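PDB 4DTH: VgrG protein from Vibrio cholerae, which carries an actin cross-linking toxin domain that binds ATP and magnesium ions and probably uses ATP to join G-actin monomers covalently. Local coordinates for residues M111-L114 / A115-T119; G246-N250 / E251-M255; N262-G265 / L266-K270. One frame throughout, in Å; residues are numbered along the deposited sequence.

Contact 1: M111-L114 / A115-T119; sequences MLWL and ATHFT. With SO4 (sulfate ion), chain H.
W113 and H117, one turn apart on the alpha-helix 101-124, reach from the same flank to a sulfate ion, probably from the crystallisation liquor. The indole NE1 donates to O4 at 2.9 Å and 170°, almost straight, with the oxygen at the ring edge. ND1 of H117 acts as donor to O2 in a bond of the same length, somewhat more bent; E136 N outside the helix grips the same ion. Both residues hold CG anti to the backbone N, which brings the two rings to one side. The rings meet obliquely, their planes 32° apart, and H117 CB covers one indole face near its rim.

The regular i+4 bonds bind A115, T116, H117 and F118 to M111, L112, W113 and L114. Two carbonyls accept twice: W113 O takes H117 N and also T116 OG1 at 2.8 Å, while A115 O takes T119 N and OG1 from opposite faces of its plane. T119 OG1 is also hydrogen-bonded to I166 N. On the buried flank L114 and F118 pack together, facing L60 of strand 56-68. There L114 CD2 lies 3.6 Å from F118 CE2, and L114 CD1 stands over one phenyl face, displaced toward the rim.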
loop_
_atom_site.group_PDB
_atom_site.type_symbol
_atom_site.label_atom_id
_atom_site.label_comp_id
_atom_site.label_asym_id
_atom_site.label_seq_id
_atom_site.Cartn_x
_atom_site.Cartn_y
_atom_site.Cartn_z
ATOM N N MET A 111 2.921 -1.094 -18.416
ATOM C CA MET A 111 2.227 -2.252 -17.840
ATOM C C MET A 111 1.432 -2.996 -18.898
ATOM O O MET A 111 1.479 -4.229 -18.931
ATOM C CB MET A 111 1.325 -1.821 -16.688
ATOM C CG MET A 111 2.108 -1.494 -15.439
ATOM S SD MET A 111 1.018 -1.239 -14.037
ATOM C CE MET A 111 2.238 -0.858 -12.760
ATOM N N LEU A 112 0.737 -2.257 -19.781
ATOM C CA LEU A 112 -0.035 -2.870 -20.869
ATOM C C LEU A 112 0.891 -3.570 -21.850
ATOM O O LEU A 112 0.579 -4.682 -22.283
ATOM C CB LEU A 112 -0.942 -1.863 -21.582
ATOM C CG LEU A 112 -2.130 -1.351 -20.761
ATOM C CD1 LEU A 112 -2.681 -0.073 -21.362
ATOM C CD2 LEU A 112 -3.222 -2.424 -20.612
ATOM N N TRP A 113 2.060 -2.967 -22.133
ATOM C CA TRP A 113 3.061 -3.583 -23.010
ATOM C C TRP A 113 3.535 -4.899 -22.377
ATOM O O TRP A 113 3.622 -5.914 -23.073
ATOM C CB TRP A 113 4.276 -2.658 -23.269
ATOM C CG TRP A 113 5.442 -3.435 -23.831
ATOM C CD1 TRP A 113 5.543 -3.948 -25.092
ATOM C CD2 TRP A 113 6.551 -3.970 -23.092
ATOM N NE1 TRP A 113 6.666 -4.738 -25.194
ATOM C CE2 TRP A 113 7.297 -4.777 -23.980
ATOM C CE3 TRP A 113 6.988 -3.844 -21.761
ATOM C CZ2 TRP A 113 8.464 -5.437 -23.589
ATOM C CZ3 TRP A 113 8.148 -4.497 -21.376
ATOM C CH2 TRP A 113 8.886 -5.261 -22.292
ATOM N N LEU A 114 3.889 -4.870 -21.075
ATOM C CA LEU A 114 4.375 -6.079 -20.404
ATOM C C LEU A 114 3.342 -7.204 -20.421
ATOM O O LEU A 114 3.716 -8.356 -20.648
ATOM C CB LEU A 114 4.905 -5.804 -18.983
ATOM C CG LEU A 114 5.529 -7.029 -18.291
ATOM C CD1 LEU A 114 6.783 -7.508 -19.012
ATOM C CD2 LEU A 114 5.828 -6.744 -16.839
ATOM N N ALA A 115 2.045 -6.868 -20.260
ATOM C CA ALA A 115 0.975 -7.870 -20.329
ATOM C C ALA A 115 0.962 -8.536 -21.713
ATOM O O ALA A 115 0.840 -9.757 -21.790
ATOM C CB ALA A 115 -0.369 -7.230 -20.032
ATOM N N THR A 116 1.146 -7.753 -22.798
ATOM C CA THR A 116 1.209 -8.348 -24.138
ATOM C C THR A 116 2.461 -9.213 -24.294
ATOM O O THR A 116 2.394 -10.273 -24.913
ATOM C CB THR A 116 1.071 -7.304 -25.259
ATOM O OG1 THR A 116 2.289 -6.561 -25.406
ATOM C CG2 THR A 116 -0.120 -6.391 -25.061
ATOM N N HIS A 117 3.590 -8.770 -23.713
ATOM C CA HIS A 117 4.851 -9.519 -23.738
ATOM C C HIS A 117 4.687 -10.863 -22.989
ATOM O O HIS A 117 5.156 -11.902 -23.475
ATOM C CB HIS A 117 5.983 -8.656 -23.142
ATOM C CG HIS A 117 7.294 -9.363 -23.066
ATOM N ND1 HIS A 117 8.138 -9.442 -24.160
ATOM C CD2 HIS A 117 7.868 -10.004 -22.021
ATOM C CE1 HIS A 117 9.187 -10.140 -23.752
ATOM N NE2 HIS A 117 9.071 -10.494 -22.472
ATOM N N PHE A 118 3.990 -10.843 -21.831
ATOM C CA PHE A 118 3.695 -12.049 -21.043
ATOM C C PHE A 118 2.800 -13.007 -21.838
ATOM O O PHE A 118 2.992 -14.221 -21.754
ATOM C CB PHE A 118 3.017 -11.677 -19.716
ATOM C CG PHE A 118 3.911 -11.365 -18.532
ATOM C CD1 PHE A 118 4.969 -12.207 -18.195
ATOM C CD2 PHE A 118 3.612 -10.311 -17.676
ATOM C CE1 PHE A 118 5.746 -11.962 -17.055
ATOM C CE2 PHE A 118 4.394 -10.066 -16.539
ATOM C CZ PHE A 118 5.465 -10.884 -16.248
ATOM N N THR A 119 1.814 -12.458 -22.591
ATOM C CA THR A 119 0.897 -13.243 -23.445
ATOM C C THR A 119 1.717 -14.082 -24.447
ATOM O O THR A 119 1.450 -15.273 -24.601
ATOM C CB THR A 119 -0.153 -12.329 -24.112
ATOM O OG1 THR A 119 -0.880 -11.628 -23.100
ATOM C CG2 THR A 119 -1.129 -13.105 -25.013
HETATM S S SO4 H . 8.173 -7.287 -27.410
HETATM O O1 SO4 H . 8.130 -7.996 -28.686
HETATM O O2 SO4 H . 7.218 -7.899 -26.460
HETATM O O3 SO4 H . 9.520 -7.391 -26.856
HETATM O O4 SO4 H . 7.806 -5.870 -27.628
#

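Contact 2: G246-N250 / E251-M255; sequences GIYIN and EWDPM
With CG anti to its carbonyl carbon (chi1 -78°), Y248 lays its ring against P254, while W252, CG anti to the backbone N, sends its indole toward the carbonyl of I247. The proline crosses the tyrosine at about a right angle: its CD stands 3.5 Å from the ring centroid and only 3° off the normal, a well-centred CH-pi contact. CG of the same proline lies 3.7 Å from Y248 CE1 and also rests against G246, which follows helix 221-245 and leaves helical geometry with positive phi.

D253 runs alongside the tyrosine, its carboxylate turned 27° from the ring. Its OD1 accepts from M255 N at 3.0 Å, forming an Asx turn; the N-H arrives from above the carboxylate plane and the bond is bent. On the indole, the edge bearing CE3 and CZ3 meets I247 O, which lies near the ring plane 3.2 Å from CZ3. The indole N-H is satisfied by E257 just beyond, and the ring packs on L314 of helix 312-323 and A242 of helix 221-245.

At the tip, W252 N donates to I249 O at 2.8 Å. A water bonded to both N250 O and W252 O joins two further carbonyls of the bend, and E251 N finds its acceptor in N317 OD1. The reversal, with N250 at positive phi in its second position, is a type II' beta turn from I249 to W252. Because the arms on its two sides run nearly antiparallel, it heads a hairpin-like excursion of the loop that follows helix 221-245, packed against helix 312-323.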
loop_
_atom_site.group_PDB
_atom_site.type_symbol
_atom_site.label_atom_id
_atom_site.label_comp_id
_atom_site.label_asym_id
_atom_site.label_seq_id
_atom_site.Cartn_x
_atom_site.Cartn_y
_atom_site.Cartn_z
ATOM N N GLY A 246 -12.881 -8.618 16.575
ATOM C CA GLY A 246 -12.292 -9.372 17.680
ATOM C C GLY A 246 -10.791 -9.505 17.511
ATOM O O GLY A 246 -10.265 -10.615 17.442
ATOM N N ILE A 247 -10.101 -8.357 17.410
ATOM C CA ILE A 247 -8.656 -8.333 17.165
ATOM C C ILE A 247 -7.891 -8.191 18.474
ATOM O O ILE A 247 -8.197 -7.298 19.257
ATOM C CB ILE A 247 -8.292 -7.188 16.175
ATOM C CG1 ILE A 247 -9.075 -7.326 14.840
ATOM C CG2 ILE A 247 -6.770 -7.136 15.911
ATOM C CD1 ILE A 247 -9.000 -6.088 13.926
ATOM N N TYR A 248 -6.831 -9.007 18.655
ATOM C CA TYR A 248 -5.965 -8.872 19.833
ATOM C C TYR A 248 -5.008 -7.707 19.550
ATOM O O TYR A 248 -4.160 -7.820 18.662
ATOM C CB TYR A 248 -5.171 -10.170 20.061
ATOM C CG TYR A 248 -6.008 -11.252 20.702
ATOM C CD1 TYR A 248 -6.864 -12.045 19.940
ATOM C CD2 TYR A 248 -5.955 -11.477 22.073
ATOM C CE1 TYR A 248 -7.669 -13.018 20.532
ATOM C CE2 TYR A 248 -6.738 -12.461 22.674
ATOM C CZ TYR A 248 -7.598 -13.224 21.900
ATOM O OH TYR A 248 -8.365 -14.198 22.488
ATOM N N ILE A 249 -5.194 -6.577 20.281
ATOM C CA ILE A 249 -4.387 -5.340 20.200
ATOM C C ILE A 249 -3.604 -5.220 21.482
ATOM O O ILE A 249 -4.214 -5.050 22.538
ATOM C CB ILE A 249 -5.251 -4.039 20.027
ATOM C CG1 ILE A 249 -6.288 -4.134 18.892
ATOM C CG2 ILE A 249 -4.368 -2.762 19.941
ATOM C CD1 ILE A 249 -5.763 -4.088 17.494
ATOM N N ASN A 250 -2.254 -5.241 21.400
ATOM C CA ASN A 250 -1.394 -5.105 22.588
ATOM C C ASN A 250 -1.796 -6.179 23.604
ATOM O O ASN A 250 -1.807 -7.358 23.249
ATOM C CB ASN A 250 -1.473 -3.676 23.189
ATOM C CG ASN A 250 -0.215 -2.897 23.113
ATOM O OD1 ASN A 250 0.682 -3.182 22.307
ATOM N ND2 ASN A 250 -0.172 -1.845 23.907
ATOM N N GLU A 251 -2.284 -5.759 24.788
ATOM C CA GLU A 251 -2.731 -6.671 25.837
ATOM C C GLU A 251 -4.264 -6.812 25.907
ATOM O O GLU A 251 -4.757 -7.544 26.758
ATOM C CB GLU A 251 -2.134 -6.280 27.201
ATOM C CG GLU A 251 -0.645 -6.575 27.317
ATOM C CD GLU A 251 0.011 -6.066 28.586
ATOM O OE1 GLU A 251 -0.384 -6.513 29.687
ATOM O OE2 GLU A 251 0.943 -5.236 28.475
ATOM N N TRP A 252 -5.015 -6.144 24.994
ATOM C CA TRP A 252 -6.481 -6.245 24.997
ATOM C C TRP A 252 -6.926 -7.560 24.405
ATOM O O TRP A 252 -6.508 -7.926 23.299
ATOM C CB TRP A 252 -7.146 -5.094 24.230
ATOM C CG TRP A 252 -8.642 -5.123 24.316
ATOM C CD1 TRP A 252 -9.408 -4.771 25.392
ATOM C CD2 TRP A 252 -9.561 -5.490 23.273
ATOM N NE1 TRP A 252 -10.743 -4.914 25.089
ATOM C CE2 TRP A 252 -10.867 -5.313 23.784
ATOM C CE3 TRP A 252 -9.409 -5.908 21.937
ATOM C CZ2 TRP A 252 -12.012 -5.556 23.017
ATOM C CZ3 TRP A 252 -10.546 -6.157 21.179
ATOM C CH2 TRP A 252 -11.831 -5.968 21.714
ATOM N N ASP A 253 -7.778 -8.262 25.159
ATOM C CA ASP A 253 -8.317 -9.558 24.775
ATOM C C ASP A 253 -9.796 -9.400 24.407
ATOM O O ASP A 253 -10.619 -9.141 25.287
ATOM C CB ASP A 253 -8.115 -10.570 25.924
ATOM C CG ASP A 253 -8.687 -11.958 25.683
ATOM O OD1 ASP A 253 -9.268 -12.189 24.595
ATOM O OD2 ASP A 253 -8.590 -12.797 26.590
ATOM N N PRO A 254 -10.159 -9.544 23.109
ATOM C CA PRO A 254 -11.582 -9.413 22.719
ATOM C C PRO A 254 -12.532 -10.361 23.446
ATOM O O PRO A 254 -13.674 -9.988 23.723
ATOM C CB PRO A 254 -11.565 -9.701 21.216
ATOM C CG PRO A 254 -10.288 -10.470 20.983
ATOM C CD PRO A 254 -9.313 -9.853 21.941
ATOM N N MET A 255 -12.049 -11.560 23.803
ATOM C CA MET A 255 -12.836 -12.556 24.537
ATOM C C MET A 255 -13.216 -12.072 25.950
ATOM O O MET A 255 -14.258 -12.484 26.464
ATOM C CB MET A 255 -12.133 -13.929 24.552
ATOM C CG MET A 255 -12.100 -14.619 23.183
ATOM S SD MET A 255 -13.728 -15.194 22.611
ATOM C CE MET A 255 -13.948 -16.665 23.690
HETATM O O HOH W 1 -3.944 -8.926 23.198
#

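Contact 3: N262-G265 / L266-K270; sequences NANG and LTDPK
D268 and N264 meet through a carboxylate and a backbone amide: N264 N donates at 2.8 Å and 168° to D268 OD2, which accepts through its anti lone pair, the one away from the other oxygen. CG of the aspartate is anti to its own N (chi1 -170°), which directs the carboxylate back over the preceding loop. The other oxygen, OD1, accepts from K270 N at 3.1 Å, also on the anti side and 15° out of the carboxylate plane. This is an N-cap bond at the start of helix 269-275.

Between backbone atoms, D268 N donates to G265 O at 3.2 Å, closing a type I beta turn from G265 to D268. The backbone angles of G265 leave no room for a side chain beside the carbonyl oxygen of N264.

Two waters bridge, each with one firm leg and one long, weak one. The first donates to D268 OD2 and, weakly, to N264 OD1; the second accepts from K270 NZ and weakly reaches N262 OD1. The amide nitrogen of N262 is held by T260 O and K244 O, which ties the loop to the end of helix 221-245.

Nonpolar contact is slight: A263 CB lies 4.3 Å from K270 CE, and F245 touches both residues. A carbon-to-oxygen approach adds to it, A263 CB being 3.6 Å from D268 OD2.

With two amide N-H groups and a water donating to its carboxylate at the N-terminal end of a helix, D268 is probably stabilised as the anion, while the bonds through its two oxygens couple the loop to the helix start.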
loop_
_atom_site.group_PDB
_atom_site.type_symbol
_atom_site.label_atom_id
_atom_site.label_comp_id
_atom_site.label_asym_id
_atom_site.label_seq_id
_atom_site.Cartn_x
_atom_site.Cartn_y
_atom_site.Cartn_z
ATOM N N ASN A 262 -13.069 -12.775 14.540
ATOM C CA ASN A 262 -13.513 -13.094 13.193
ATOM C C ASN A 262 -12.591 -12.491 12.147
ATOM O O ASN A 262 -13.007 -12.254 11.022
ATOM C CB ASN A 262 -15.002 -12.809 12.967
ATOM C CG ASN A 262 -15.417 -11.379 13.184
ATOM O OD1 ASN A 262 -15.604 -10.615 12.232
ATOM N ND2 ASN A 262 -15.640 -11.010 14.442
ATOM N N ALA A 263 -11.316 -12.266 12.535
ATOM C CA ALA A 263 -10.236 -11.792 11.672
ATOM C C ALA A 263 -8.931 -12.240 12.300
ATOM O O ALA A 263 -8.872 -12.447 13.519
ATOM C CB ALA A 263 -10.262 -10.272 11.524
ATOM N N ASN A 264 -7.881 -12.389 11.483
ATOM C CA ASN A 264 -6.597 -12.841 12.003
ATOM C C ASN A 264 -5.709 -11.722 12.581
ATOM O O ASN A 264 -4.651 -11.998 13.148
ATOM C CB ASN A 264 -5.872 -13.737 10.997
ATOM C CG ASN A 264 -6.666 -14.977 10.601
ATOM O OD1 ASN A 264 -6.598 -15.441 9.460
ATOM N ND2 ASN A 264 -7.453 -15.540 11.515
ATOM N N GLY A 265 -6.176 -10.487 12.482
ATOM C CA GLY A 265 -5.450 -9.339 13.003
ATOM C C GLY A 265 -5.698 -8.094 12.195
ATOM O O GLY A 265 -6.555 -8.091 11.309
ATOM N N LEU A 266 -4.932 -7.032 12.498
ATOM C CA LEU A 266 -5.025 -5.741 11.797
ATOM C C LEU A 266 -4.694 -5.856 10.298
ATOM O O LEU A 266 -5.229 -5.076 9.502
ATOM C CB LEU A 266 -4.117 -4.680 12.447
ATOM C CG LEU A 266 -4.498 -4.201 13.860
ATOM C CD1 LEU A 266 -3.369 -3.360 14.471
ATOM C CD2 LEU A 266 -5.812 -3.421 13.845
ATOM N N THR A 267 -3.844 -6.839 9.915
ATOM C CA THR A 267 -3.427 -7.040 8.515
ATOM C C THR A 267 -4.362 -7.943 7.716
ATOM O O THR A 267 -4.138 -8.150 6.519
ATOM C CB THR A 267 -1.981 -7.542 8.439
ATOM O OG1 THR A 267 -1.915 -8.823 9.062
ATOM C CG2 THR A 267 -1.001 -6.593 9.093
ATOM N N ASP A 268 -5.397 -8.488 8.357
ATOM C CA ASP A 268 -6.344 -9.352 7.668
ATOM C C ASP A 268 -6.976 -8.566 6.504
ATOM O O ASP A 268 -7.407 -7.432 6.735
ATOM C CB ASP A 268 -7.424 -9.838 8.655
ATOM C CG ASP A 268 -8.325 -10.922 8.107
ATOM O OD1 ASP A 268 -8.924 -10.708 7.032
ATOM O OD2 ASP A 268 -8.518 -11.937 8.801
ATOM N N PRO A 269 -6.998 -9.111 5.255
ATOM C CA PRO A 269 -7.584 -8.356 4.127
ATOM C C PRO A 269 -8.961 -7.755 4.392
ATOM O O PRO A 269 -9.217 -6.651 3.919
ATOM C CB PRO A 269 -7.639 -9.381 2.990
ATOM C CG PRO A 269 -6.600 -10.378 3.322
ATOM C CD PRO A 269 -6.473 -10.423 4.809
ATOM N N LYS A 270 -9.842 -8.450 5.151
ATOM C CA LYS A 270 -11.155 -7.872 5.424
ATOM C C LYS A 270 -11.095 -6.665 6.359
ATOM O O LYS A 270 -11.924 -5.763 6.238
ATOM C CB LYS A 270 -12.208 -8.912 5.833
ATOM C CG LYS A 270 -12.014 -9.581 7.164
ATOM C CD LYS A 270 -13.074 -10.664 7.300
ATOM C CE LYS A 270 -12.651 -11.742 8.239
ATOM N NZ LYS A 270 -13.742 -12.728 8.459
HETATM O O HOH W 2 -16.132 -11.558 8.972
HETATM O O HOH W 3 -9.797 -14.415 8.853
#

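In the fold
From the N terminus, contact 1 comes first and closes no loop: it lies within helix 101-124, beside strands 56-68 and 140-144. Contact 2 then reverses the chain soon after helix 221-245, and contact 3 ends the same connection by leading it into helix 269-275. The three follow in series, neither nested nor crossed. Contacts 1 and 2 lie on opposite sides of the chain's centre, their centres 45 Å apart. Contacts 2 and 3 touch directly: I249 CD1 packs 3.7 Å from L266 CD2, and I247 CG2 rests by G265. Contacts 1 and 3 both approach the nucleotide, the side chains of M111 and T267 lying about 8 and 7 Å from ATP.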